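Local atomic coordinates of spore germination protein B3 (Bacillus subtilis subsp. subtilis, PDB entry 3N54), a protein that takes part, as a membrane lipoprotein component of a germinant receptor, in the spore's germination response to L-asparagine, glucose, fructose and potassium ions. Residues K73-G78 with S104-A109; D98-S103 with L150-A155. All blocks are in the same frame, centred on the assembly; numbering follows the deposited sequence.

Interaction 1. Residues K73-G78 with S104-A109; sequences KVILLG and SYLMAA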
loop_
_atom_site.group_PDB
_atom_site.type_symbol
_atom_site.label_atom_id
_atom_site.label_comp_id
_atom_site.label_asym_id
_atom_site.label_seq_id
_atom_site.Cartn_x
_atom_site.Cartn_y
_atom_site.Cartn_z
ATOM N N LYS A 73 8.531 0.818 14.463
ATOM C CA LYS A 73 8.977 -0.074 13.401
ATOM C C LYS A 73 7.952 -0.219 12.283
ATOM O O LYS A 73 8.320 -0.387 11.117
ATOM C CB LYS A 73 9.309 -1.455 13.973
ATOM C CG LYS A 73 10.347 -1.417 15.102
ATOM C CD LYS A 73 11.664 -0.731 14.679
ATOM C CE LYS A 73 12.547 -0.394 15.879
ATOM N NZ LYS A 73 13.505 0.695 15.536
ATOM N N VAL A 74 6.674 -0.167 12.642
ATOM C CA VAL A 74 5.608 -0.353 11.677
ATOM C C VAL A 74 4.378 0.465 12.056
ATOM O O VAL A 74 3.996 0.521 13.227
ATOM C CB VAL A 74 5.245 -1.862 11.534
ATOM C CG1 VAL A 74 4.917 -2.468 12.884
ATOM C CG2 VAL A 74 4.084 -2.065 10.552
ATOM N N ILE A 75 3.800 1.125 11.055
ATOM C CA ILE A 75 2.560 1.870 11.188
ATOM C C ILE A 75 1.523 1.200 10.289
ATOM O O ILE A 75 1.754 1.064 9.082
ATOM C CB ILE A 75 2.695 3.328 10.722
ATOM C CG1 ILE A 75 3.851 4.048 11.432
ATOM C CG2 ILE A 75 1.395 4.066 10.949
ATOM C CD1 ILE A 75 3.636 4.220 12.881
ATOM N N LEU A 76 0.396 0.795 10.870
ATOM C CA LEU A 76 -0.687 0.153 10.139
ATOM C C LEU A 76 -1.900 1.070 10.112
ATOM O O LEU A 76 -2.400 1.469 11.164
ATOM C CB LEU A 76 -1.048 -1.175 10.801
ATOM C CG LEU A 76 -2.097 -2.054 10.119
ATOM C CD1 LEU A 76 -1.620 -2.502 8.735
ATOM C CD2 LEU A 76 -2.404 -3.247 10.995
ATOM N N LEU A 77 -2.374 1.398 8.914
ATOM C CA LEU A 77 -3.488 2.326 8.748
ATOM C C LEU A 77 -4.779 1.586 8.435
ATOM O O LEU A 77 -4.812 0.724 7.561
ATOM C CB LEU A 77 -3.187 3.331 7.627
ATOM C CG LEU A 77 -1.914 4.172 7.745
ATOM C CD1 LEU A 77 -1.754 5.063 6.519
ATOM C CD2 LEU A 77 -1.908 5.027 9.015
ATOM N N GLY A 78 -5.838 1.930 9.164
ATOM C CA GLY A 78 -7.151 1.336 8.965
ATOM C C GLY A 78 -7.821 1.851 7.708
ATOM O O GLY A 78 -7.549 2.965 7.252
ATOM N N SER A 104 11.079 2.845 8.857
ATOM C CA SER A 104 9.818 2.424 9.471
ATOM C C SER A 104 8.856 1.979 8.373
ATOM O O SER A 104 8.735 2.657 7.354
ATOM C CB SER A 104 9.178 3.560 10.269
ATOM O OG SER A 104 10.034 4.029 11.289
ATOM N N TYR A 105 8.172 0.857 8.577
ATOM C CA TYR A 105 7.259 0.327 7.567
ATOM C C TYR A 105 5.883 0.962 7.652
ATOM O O TYR A 105 5.395 1.264 8.736
ATOM C CB TYR A 105 7.077 -1.184 7.727
ATOM C CG TYR A 105 8.320 -2.010 7.533
ATOM C CD1 TYR A 105 8.791 -2.295 6.262
ATOM C CD2 TYR A 105 9.002 -2.542 8.619
ATOM C CE1 TYR A 105 9.927 -3.078 6.073
ATOM C CE2 TYR A 105 10.137 -3.320 8.445
ATOM C CZ TYR A 105 10.598 -3.581 7.170
ATOM O OH TYR A 105 11.730 -4.352 6.988
ATOM N N LEU A 106 5.252 1.128 6.497
ATOM C CA LEU A 106 3.900 1.646 6.413
ATOM C C LEU A 106 3.037 0.606 5.705
ATOM O O LEU A 106 3.410 0.125 4.632
ATOM C CB LEU A 106 3.880 2.958 5.647
ATOM C CG LEU A 106 2.508 3.624 5.533
ATOM C CD1 LEU A 106 2.023 4.053 6.910
ATOM C CD2 LEU A 106 2.547 4.807 4.556
ATOM N N MET A 107 1.896 0.260 6.301
ATOM C CA MET A 107 1.008 -0.746 5.736
ATOM C C MET A 107 -0.459 -0.411 5.902
ATOM O O MET A 107 -0.833 0.415 6.734
ATOM C CB MET A 107 1.269 -2.096 6.370
ATOM C CG MET A 107 2.675 -2.538 6.177
ATOM S SD MET A 107 2.786 -4.291 6.115
ATOM C CE MET A 107 4.488 -4.469 5.576
ATOM N N ALA A 108 -1.271 -1.086 5.090
ATOM C CA ALA A 108 -2.699 -0.856 5.036
ATOM C C ALA A 108 -3.445 -2.065 5.568
ATOM O O ALA A 108 -3.036 -3.206 5.357
ATOM C CB ALA A 108 -3.129 -0.565 3.603
ATOM N N ALA A 109 -4.532 -1.806 6.281
ATOM C CA ALA A 109 -5.389 -2.872 6.758
ATOM C C ALA A 109 -6.712 -2.806 6.023
ATOM O O ALA A 109 -7.245 -1.729 5.782
ATOM C CB ALA A 109 -5.626 -2.741 8.257
#

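Interaction 2. Residues D98-S103 with L150-A155; sequences DELRRS and LRIGRA. With SO4 (sulfate ion), chain D.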
loop_
_atom_site.group_PDB
_atom_site.type_symbol
_atom_site.label_atom_id
_atom_site.label_comp_id
_atom_site.label_asym_id
_atom_site.label_seq_id
_atom_site.Cartn_x
_atom_site.Cartn_y
_atom_site.Cartn_z
ATOM N N ASP A 98 10.481 12.395 15.343
ATOM C CA ASP A 98 11.447 11.539 16.039
ATOM C C ASP A 98 10.886 10.186 16.501
ATOM O O ASP A 98 11.613 9.400 17.082
ATOM C CB ASP A 98 12.164 12.286 17.190
ATOM C CG ASP A 98 11.231 12.733 18.310
ATOM O OD1 ASP A 98 10.108 12.208 18.449
ATOM O OD2 ASP A 98 11.646 13.630 19.084
ATOM N N GLU A 99 9.607 9.913 16.240
ATOM C CA GLU A 99 9.053 8.569 16.450
ATOM C C GLU A 99 9.283 7.698 15.207
ATOM O O GLU A 99 9.096 6.479 15.252
ATOM C CB GLU A 99 7.551 8.609 16.739
ATOM C CG GLU A 99 7.135 9.434 17.949
ATOM C CD GLU A 99 5.614 9.520 18.109
ATOM O OE1 GLU A 99 5.057 10.651 18.057
ATOM O OE2 GLU A 99 4.966 8.452 18.268
ATOM N N LEU A 100 9.673 8.323 14.097
ATOM C CA LEU A 100 9.820 7.606 12.834
ATOM C C LEU A 100 11.227 7.638 12.284
ATOM O O LEU A 100 12.004 8.539 12.571
ATOM C CB LEU A 100 8.878 8.188 11.781
ATOM C CG LEU A 100 7.387 8.020 12.050
ATOM C CD1 LEU A 100 6.567 8.855 11.072
ATOM C CD2 LEU A 100 6.987 6.556 11.985
ATOM N N ARG A 101 11.527 6.620 11.491
ATOM C CA ARG A 101 12.775 6.502 10.763
ATOM C C ARG A 101 12.444 6.278 9.302
ATOM O O ARG A 101 11.341 5.834 8.965
ATOM C CB ARG A 101 13.582 5.313 11.260
ATOM C CG ARG A 101 14.100 5.475 12.663
ATOM C CD ARG A 101 15.028 4.334 13.037
ATOM N NE ARG A 101 15.762 4.627 14.265
ATOM C CZ ARG A 101 16.846 5.404 14.339
ATOM N NH1 ARG A 101 17.436 5.597 15.514
ATOM N NH2 ARG A 101 17.347 5.997 13.252
ATOM N N ARG A 102 13.413 6.576 8.442
ATOM C CA ARG A 102 13.288 6.314 7.018
ATOM C C ARG A 102 12.838 4.872 6.777
ATOM O O ARG A 102 12.023 4.622 5.907
ATOM C CB ARG A 102 14.632 6.565 6.320
ATOM C CG ARG A 102 14.645 6.270 4.823
ATOM C CD ARG A 102 16.063 6.357 4.276
ATOM N NE ARG A 102 16.623 7.710 4.371
ATOM C CZ ARG A 102 16.441 8.679 3.471
ATOM N NH1 ARG A 102 15.697 8.475 2.385
ATOM N NH2 ARG A 102 17.010 9.866 3.657
ATOM N N SER A 103 13.362 3.941 7.572
ATOM C CA SER A 103 13.074 2.519 7.418
ATOM C C SER A 103 11.811 1.992 8.141
ATOM O O SER A 103 11.518 0.800 8.050
ATOM C CB SER A 103 14.284 1.716 7.896
ATOM O OG SER A 103 14.473 1.901 9.279
ATOM N N LEU A 150 6.611 -1.041 1.706
ATOM C CA LEU A 150 6.686 0.407 1.631
ATOM C C LEU A 150 7.213 0.969 2.943
ATOM O O LEU A 150 6.719 0.644 4.017
ATOM C CB LEU A 150 5.314 1.002 1.325
ATOM C CG LEU A 150 5.272 2.509 1.055
ATOM C CD1 LEU A 150 6.121 2.863 -0.156
ATOM C CD2 LEU A 150 3.839 2.977 0.864
ATOM N N ARG A 151 8.235 1.803 2.843
ATOM C CA ARG A 151 8.801 2.458 4.004
ATOM C C ARG A 151 8.404 3.927 3.991
ATOM O O ARG A 151 8.153 4.507 2.938
ATOM C CB ARG A 151 10.314 2.266 4.031
ATOM C CG ARG A 151 10.677 0.800 4.224
ATOM C CD ARG A 151 12.148 0.515 4.055
ATOM N NE ARG A 151 12.394 -0.928 3.964
ATOM C CZ ARG A 151 12.655 -1.740 4.992
ATOM N NH1 ARG A 151 12.706 -1.283 6.243
ATOM N NH2 ARG A 151 12.865 -3.033 4.764
ATOM N N ILE A 152 8.307 4.493 5.187
ATOM C CA ILE A 152 7.957 5.896 5.402
ATOM C C ILE A 152 8.740 6.852 4.505
ATOM O O ILE A 152 8.178 7.805 3.986
ATOM C CB ILE A 152 8.183 6.279 6.892
ATOM C CG1 ILE A 152 6.989 5.827 7.732
ATOM C CG2 ILE A 152 8.395 7.776 7.056
ATOM C CD1 ILE A 152 5.700 6.534 7.391
ATOM N N GLY A 153 10.031 6.588 4.332
ATOM C CA GLY A 153 10.884 7.409 3.475
ATOM C C GLY A 153 10.288 7.581 2.092
ATOM O O GLY A 153 10.050 8.711 1.639
ATOM N N ARG A 154 10.008 6.457 1.442
ATOM C CA ARG A 154 9.442 6.469 0.102
ATOM C C ARG A 154 8.008 6.980 0.052
ATOM O O ARG A 154 7.684 7.817 -0.793
ATOM C CB ARG A 154 9.495 5.075 -0.514
ATOM C CG ARG A 154 10.870 4.686 -0.988
ATOM C CD ARG A 154 10.832 3.397 -1.797
ATOM N NE ARG A 154 12.068 3.227 -2.557
ATOM C CZ ARG A 154 12.223 3.515 -3.849
ATOM N NH1 ARG A 154 13.410 3.318 -4.419
ATOM N NH2 ARG A 154 11.211 3.984 -4.584
ATOM N N ALA A 155 7.152 6.465 0.934
ATOM C CA ALA A 155 5.734 6.835 0.926
ATOM C C ALA A 155 5.560 8.350 1.036
ATOM O O ALA A 155 4.784 8.946 0.299
ATOM C CB ALA A 155 4.974 6.122 2.034
HETATM S S SO4 D . 18.307 9.680 7.011
HETATM O O1 SO4 D . 19.668 9.239 7.322
HETATM O O2 SO4 D . 17.804 10.453 8.146
HETATM O O3 SO4 D . 17.428 8.525 6.824
HETATM O O4 SO4 D . 18.285 10.478 5.781
#

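Interaction 1. Residues K73-G78 with S104-A109
K73 and Y105 open a run of parallel strand pairing in which each bonded carbonyl meets one amide of the other segment. Y105 N donates to K73 O at 2.8 Å, tilted 34° from the carbonyl plane, and Y105 O in turn receives I75 N. The pattern continues as M107 N binds I75 O at 2.9 Å, L77 N binds M107 O, and A109 N closes the series on L77 O at 2.8 Å. I75 and L77 thus spend both backbone groups on this partner. The N-H and C=O groups of L106 and A108 point to the other edge, as alternate residues of a strand do; since 105-109 is an inner strand they find partners there, L150 for the amide of L106, and Q168 and V170 for A108. S104 OG, a small hydroxyl that fits beside the backbone, is hydrogen-bonded to L72 O and to R101 N.

Branched and long apolar residues fill both faces. On one, L106 CD1 lies 3.9 Å from both I75 CB and L77 CD1, and L77 and A108 continue onto M82 of helix 79-84. On the other, L76 carries its CG anti to the backbone N (chi1 -176°), and its CD1 comes to 3.8 Å from M107 CB and 4.0 Å from A109 CB. Two parallel neighbours joined through helices 79-84 and 87-94 form a beta-alpha-beta unit. Y105 CD2 also lies 3.4 Å from K73 O. Since all the hydrogen bonds across the contact join main-chain groups, while side chains contribute mainly apolar packing, the register depends on backbone geometry and the fit on side-chain shape.

Interaction 2. Residues D98-S103 with L150-A155
R102 and G153 meet backbone to backbone: G153 N donates to R102 O at 3.2 Å, in the carbonyl plane on a lone pair, with an N-H...O angle of 157°. Glycine suits this place because a CB there would collide with R102 CG. R151, two residues earlier, has its CB pointing toward the loop, 3.5 Å from R102 O. Its CG stands anti to the carbonyl carbon (chi1 -65°), and the chain then runs extended from CG to NE. At its end R151 NH1 makes a weak hydrogen bond of 3.0 Å to S103 O, which lies at the edge of the guanidinium near its plane, while NH2 has a weak bond to Y105 OH. An alanine here would probably leave S103 O and Y105 OH without these guanidinium partners, although CB would still lie against R102 O.

The arrangement is a helix start met by a loop: R151 holds the N-cap position of helix 152-160, R151 O accepts A155 N within the first turn, and the loop between helix 87-94 and strand 105-109 offers R102 O to the first-turn amide of G153. The apolar part of the junction is the pair I152 CG1 and L100 CD2, at a loose 4.3 Å. The beta-branched I152 CB sits 3.8 Å from R101 O.

R102 has its CB directed away from the helix, though CG still passes near G153 CA. The chain bends at chi3 (-64°), which sets NE beside a sulfate ion, probably from the crystallisation liquor. R102 NE donates to sulfate O3 at 2.7 Å and R102 NH2 to sulfate O4 at 2.6 Å, so the anion lies at the guanidinium edge with its sulfur in plane.

Interaction 1 lies nearer the centre of the chain and is partly buried, whereas interaction 2 is a surface contact with no buried residue among those that touch. They meet at segment 104-109: segment 98-103 leads directly into it, and L150 and I152 bond to the edge of it that faces away from 74-77, S104 O probably accepting I152 N and L106 N probably donating to L150 O. Sheet pairing and leucine, isoleucine and methionine side chains make the first contact. The second has one main-chain bond at a helix start, with one arginine bonding weakly to a carbonyl across the contact and another binding a sulfate. Their segments alternate along the chain.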